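PDB 6DGM: phosphoglycerol transferase GacH from Streptococcus pyogenes MGAS5005, which probably transfers glycerol phosphate onto the rhamnose polysaccharide of the cell wall, using a manganese-binding, sulfatase-family domain that holds sn-glycerol-1-phosphate. Local coordinates for residues 79-83 with 307-311; 95-99 with 123-127. All coordinates share one frame; numbering follows the deposited sequence.

How the contacts relate
Both contacts lie in the alkaline phosphatase-like domain, and helix 89-98, which follows strand 77-81 in the chain, connects them. Contact 1 (79-83 with 307-311) pairs strand 77-81 with strand 308-310 at one margin of the central mixed sheet, and is only partly buried. Contact 2 (95-99 with 123-127) is buried: the C-terminal end of the helix meets the loop that precedes strand 135-139. Regular backbone bonding dominates the first, whereas a single direct hydrogen bond plus methyl contacts make up the second. Their centres are 16 Å apart, but Q95 reaches back to contact 1, where its NE2 lies 2.8 Å from D83 OD2, a probable hydrogen bond.

Contact 1 (79-83 with 307-311); sequences LMQSD and PLINS
L79 and M80 pair in parallel with L308 and I309, adding strand 308-310 to one margin of the central sheet. Three backbone bonds of 2.8 to 3.0 Å stitch the pair: L79 N gives to P307 O and Q81 N to I309 O, while I309 N answers from the other strand to L79 O.

The tight face is that of M80 and I309, against F314 of helix 314-321. With CG anti to its backbone N (chi1 -172°), M80 runs alongside the second strand, and its SD rests 3.8 Å from S311 CB. The other face is more open: there L308 lays CD1 4.3 Å from L79 CB, and Q81 stands beside them, partly exposed.

Beyond the last bridge the strands part. A water lies 2.8 Å from Q81 O, 2.8 Å from D83 OD2, a carboxylate probably also held by Q95, and 2.7 Å from S311 OG, placed to bridge the two segments. Two residues beyond M80, S82 OG bonds the backbone oxygen of D270, a manganese ligand. Backbone bonding thus fixes the strand pair, while water and a carboxylate continue the polar links where regular pairing stops.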
loop_
_atom_site.group_PDB
_atom_site.type_symbol
_atom_site.label_atom_id
_atom_site.label_comp_id
_atom_site.label_asym_id
_atom_site.label_seq_id
_atom_site.Cartn_x
_atom_site.Cartn_y
_atom_site.Cartn_z
ATOM N N LEU A 79 -2.855 -4.371 -10.866
ATOM C CA LEU A 79 -3.307 -3.007 -10.691
ATOM C C LEU A 79 -3.954 -2.857 -9.320
ATOM O O LEU A 79 -4.615 -3.774 -8.824
ATOM C CB LEU A 79 -4.332 -2.638 -11.765
ATOM C CG LEU A 79 -3.852 -2.839 -13.201
ATOM C CD1 LEU A 79 -4.957 -2.495 -14.182
ATOM C CD2 LEU A 79 -2.632 -1.994 -13.478
ATOM N N MET A 80 -3.748 -1.689 -8.726
ATOM C CA MET A 80 -4.377 -1.307 -7.473
ATOM C C MET A 80 -5.376 -0.193 -7.745
ATOM O O MET A 80 -5.038 0.809 -8.391
ATOM C CB MET A 80 -3.327 -0.777 -6.498
ATOM C CG MET A 80 -3.859 -0.545 -5.100
ATOM S SD MET A 80 -2.876 0.648 -4.191
ATOM C CE MET A 80 -3.469 2.189 -4.901
ATOM N N GLN A 81 -6.583 -0.347 -7.227
ATOM C CA GLN A 81 -7.549 0.737 -7.295
ATOM C C GLN A 81 -7.212 1.765 -6.214
ATOM O O GLN A 81 -7.088 1.420 -5.030
ATOM C CB GLN A 81 -8.971 0.231 -7.109
ATOM C CG GLN A 81 -9.974 1.335 -7.294
ATOM C CD GLN A 81 -11.375 0.834 -7.414
ATOM O OE1 GLN A 81 -11.749 0.241 -8.422
ATOM N NE2 GLN A 81 -12.167 1.054 -6.372
ATOM N N SER A 82 -7.047 3.013 -6.617
ATOM C CA SER A 82 -6.797 4.101 -5.688
ATOM C C SER A 82 -8.104 4.833 -5.417
ATOM O O SER A 82 -8.990 4.897 -6.272
ATOM C CB SER A 82 -5.798 5.092 -6.295
ATOM O OG SER A 82 -5.577 6.200 -5.446
ATOM N N ASP A 83 -8.196 5.426 -4.231
ATOM C CA ASP A 83 -9.370 6.184 -3.844
ATOM C C ASP A 83 -9.343 7.633 -4.296
ATOM O O ASP A 83 -10.370 8.309 -4.147
ATOM C CB ASP A 83 -9.532 6.143 -2.323
ATOM C CG ASP A 83 -9.785 4.748 -1.830
ATOM O OD1 ASP A 83 -10.904 4.252 -2.056
ATOM O OD2 ASP A 83 -8.855 4.122 -1.283
ATOM N N PRO A 307 -5.383 -9.587 -10.425
ATOM C CA PRO A 307 -5.112 -8.521 -11.412
ATOM C C PRO A 307 -5.547 -7.137 -10.971
ATOM O O PRO A 307 -5.001 -6.148 -11.479
ATOM C CB PRO A 307 -5.884 -8.969 -12.659
ATOM C CG PRO A 307 -6.903 -9.972 -12.153
ATOM C CD PRO A 307 -6.288 -10.628 -10.944
ATOM N N LEU A 308 -6.508 -7.039 -10.055
ATOM C CA LEU A 308 -7.046 -5.752 -9.625
ATOM C C LEU A 308 -7.463 -5.915 -8.171
ATOM O O LEU A 308 -8.391 -6.678 -7.864
ATOM C CB LEU A 308 -8.240 -5.362 -10.490
ATOM C CG LEU A 308 -9.066 -4.159 -10.040
ATOM C CD1 LEU A 308 -8.200 -2.953 -9.860
ATOM C CD2 LEU A 308 -10.175 -3.892 -11.044
ATOM N N ILE A 309 -6.789 -5.192 -7.279
ATOM C CA ILE A 309 -7.093 -5.237 -5.857
ATOM C C ILE A 309 -7.070 -3.813 -5.316
ATOM O O ILE A 309 -6.744 -2.859 -6.021
ATOM C CB ILE A 309 -6.134 -6.147 -5.074
ATOM C CG1 ILE A 309 -4.704 -5.611 -5.110
ATOM C CG2 ILE A 309 -6.200 -7.590 -5.633
ATOM C CD1 ILE A 309 -3.717 -6.529 -4.384
ATOM N N ASN A 310 -7.451 -3.683 -4.054
ATOM C CA ASN A 310 -7.467 -2.407 -3.356
ATOM C C ASN A 310 -6.254 -2.315 -2.447
ATOM O O ASN A 310 -5.655 -3.324 -2.079
ATOM C CB ASN A 310 -8.721 -2.358 -2.483
ATOM C CG ASN A 310 -9.240 -0.957 -2.285
ATOM O OD1 ASN A 310 -9.316 -0.165 -3.231
ATOM N ND2 ASN A 310 -9.607 -0.637 -1.045
ATOM N N SER A 311 -5.911 -1.081 -2.054
ATOM C CA SER A 311 -4.792 -0.896 -1.130
ATOM C C SER A 311 -5.012 -1.655 0.180
ATOM O O SER A 311 -4.055 -2.144 0.792
ATOM C CB SER A 311 -4.571 0.593 -0.843
ATOM O OG SER A 311 -5.699 1.235 -0.241
HETATM O O HOH W 1 -7.056 2.191 -2.351
#

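Contact 2 (95-99 with 123-127); sequences QTLTS and PHTIS
L97 and T98, on the last turn of helix 89-98, meet H124, T125 and I126 of the loop that leads toward strand 135-139 in this alkaline phosphatase-like fold. The helix begins near the active site with the manganese ligand T89, and this contact is made at its far end.

Q95 comes first, its side chain directed elsewhere, but its carbonyl accepts S99 N and closes the final helical turn. T96 packs against F314 of helix 314-321. L97 supplies the one direct hydrogen bond: its O receives I126 N at 3.2 Å. T125 presses on the same oxygen, its CA 3.1 Å from L97 O in a CA-H...O contact. The L97 side chain adds an apolar touch, CD2 lying 4.2 Å from I126 CG2, and F200 of strand 200-204 borders both residues.

At T98 the methyl does the touching. Its OG1 lies between the backbone N and carbonyl carbon (chi1 65°) and bonds F94 O, back in the helix; CG2 meets T125 CG2 at 4.0 Å, the two side chains slanting across each other. T98 O accepts a bond from Y329 and a weak one from a water that also donates to H124 O at 2.8 Å. S99 then leaves the helix with positive phi (70°). Across the contact, T125 turns its hydroxyl along its own segment, where T125 OG1 and S127 OG share a hydrogen bond of 2.7 Å.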
loop_
_atom_site.group_PDB
_atom_site.type_symbol
_atom_site.label_atom_id
_atom_site.label_comp_id
_atom_site.label_asym_id
_atom_site.label_seq_id
_atom_site.Cartn_x
_atom_site.Cartn_y
_atom_site.Cartn_z
ATOM N N GLN A 95 -4.761 2.332 4.713
ATOM C CA GLN A 95 -5.423 1.105 4.288
ATOM C C GLN A 95 -4.435 -0.050 4.172
ATOM O O GLN A 95 -4.766 -1.199 4.524
ATOM C CB GLN A 95 -6.141 1.351 2.964
ATOM C CG GLN A 95 -7.304 2.318 3.086
ATOM C CD GLN A 95 -7.942 2.588 1.778
ATOM O OE1 GLN A 95 -8.804 1.835 1.344
ATOM N NE2 GLN A 95 -7.509 3.653 1.108
ATOM N N THR A 96 -3.205 0.217 3.714
ATOM C CA THR A 96 -2.239 -0.882 3.672
ATOM C C THR A 96 -1.944 -1.403 5.075
ATOM O O THR A 96 -1.815 -2.618 5.287
ATOM C CB THR A 96 -0.932 -0.482 2.975
ATOM O OG1 THR A 96 -0.150 0.396 3.804
ATOM C CG2 THR A 96 -1.195 0.158 1.619
ATOM N N LEU A 97 -1.829 -0.512 6.047
ATOM C CA LEU A 97 -1.414 -0.947 7.372
ATOM C C LEU A 97 -2.540 -1.643 8.128
ATOM O O LEU A 97 -2.301 -2.677 8.767
ATOM C CB LEU A 97 -0.920 0.242 8.181
ATOM C CG LEU A 97 0.346 0.942 7.686
ATOM C CD1 LEU A 97 0.631 2.116 8.581
ATOM C CD2 LEU A 97 1.530 -0.024 7.647
ATOM N N THR A 98 -3.752 -1.092 8.085
ATOM C CA THR A 98 -4.865 -1.633 8.853
ATOM C C THR A 98 -5.677 -2.672 8.092
ATOM O O THR A 98 -6.323 -3.526 8.719
ATOM C CB THR A 98 -5.843 -0.516 9.257
ATOM O OG1 THR A 98 -6.449 0.054 8.090
ATOM C CG2 THR A 98 -5.139 0.576 10.064
ATOM N N SER A 99 -5.687 -2.578 6.759
ATOM C CA SER A 99 -6.541 -3.366 5.876
ATOM C C SER A 99 -8.016 -2.992 5.974
ATOM O O SER A 99 -8.875 -3.743 5.521
ATOM C CB SER A 99 -6.363 -4.877 6.083
ATOM O OG SER A 99 -5.012 -5.274 5.889
ATOM N N PRO A 123 -5.622 -0.021 17.514
ATOM C CA PRO A 123 -5.525 -0.300 16.073
ATOM C C PRO A 123 -4.652 -1.510 15.771
ATOM O O PRO A 123 -3.501 -1.591 16.211
ATOM C CB PRO A 123 -4.921 0.991 15.497
ATOM C CG PRO A 123 -4.237 1.632 16.635
ATOM C CD PRO A 123 -5.019 1.276 17.873
ATOM N N HIS A 124 -5.205 -2.441 14.992
ATOM C CA HIS A 124 -4.484 -3.627 14.538
ATOM C C HIS A 124 -3.915 -3.411 13.143
ATOM O O HIS A 124 -4.625 -2.958 12.240
ATOM C CB HIS A 124 -5.397 -4.845 14.575
ATOM C CG HIS A 124 -5.717 -5.273 15.968
ATOM N ND1 HIS A 124 -4.828 -5.996 16.735
ATOM C CD2 HIS A 124 -6.797 -5.044 16.757
ATOM C CE1 HIS A 124 -5.358 -6.216 17.926
ATOM N NE2 HIS A 124 -6.546 -5.640 17.968
ATOM N N THR A 125 -2.623 -3.721 12.987
ATOM C CA THR A 125 -1.902 -3.504 11.744
ATOM C C THR A 125 -0.878 -4.623 11.553
ATOM O O THR A 125 -0.539 -5.360 12.486
ATOM C CB THR A 125 -1.129 -2.171 11.742
ATOM O OG1 THR A 125 -0.082 -2.230 12.721
ATOM C CG2 THR A 125 -2.043 -0.979 12.021
ATOM N N ILE A 126 -0.363 -4.724 10.327
ATOM C CA ILE A 126 0.664 -5.718 10.021
ATOM C C ILE A 126 1.881 -5.550 10.922
ATOM O O ILE A 126 2.574 -6.523 11.218
ATOM C CB ILE A 126 1.013 -5.654 8.520
ATOM C CG1 ILE A 126 2.127 -6.634 8.155
ATOM C CG2 ILE A 126 1.416 -4.231 8.110
ATOM C CD1 ILE A 126 1.814 -8.072 8.478
ATOM N N SER A 127 2.147 -4.333 11.393
ATOM C CA SER A 127 3.364 -4.078 12.152
ATOM C C SER A 127 3.344 -4.687 13.548
ATOM O O SER A 127 4.418 -4.861 14.144
ATOM C CB SER A 127 3.623 -2.566 12.241
ATOM O OG SER A 127 2.598 -1.899 12.974
HETATM O O HOH W 2 -7.394 -2.764 11.903
#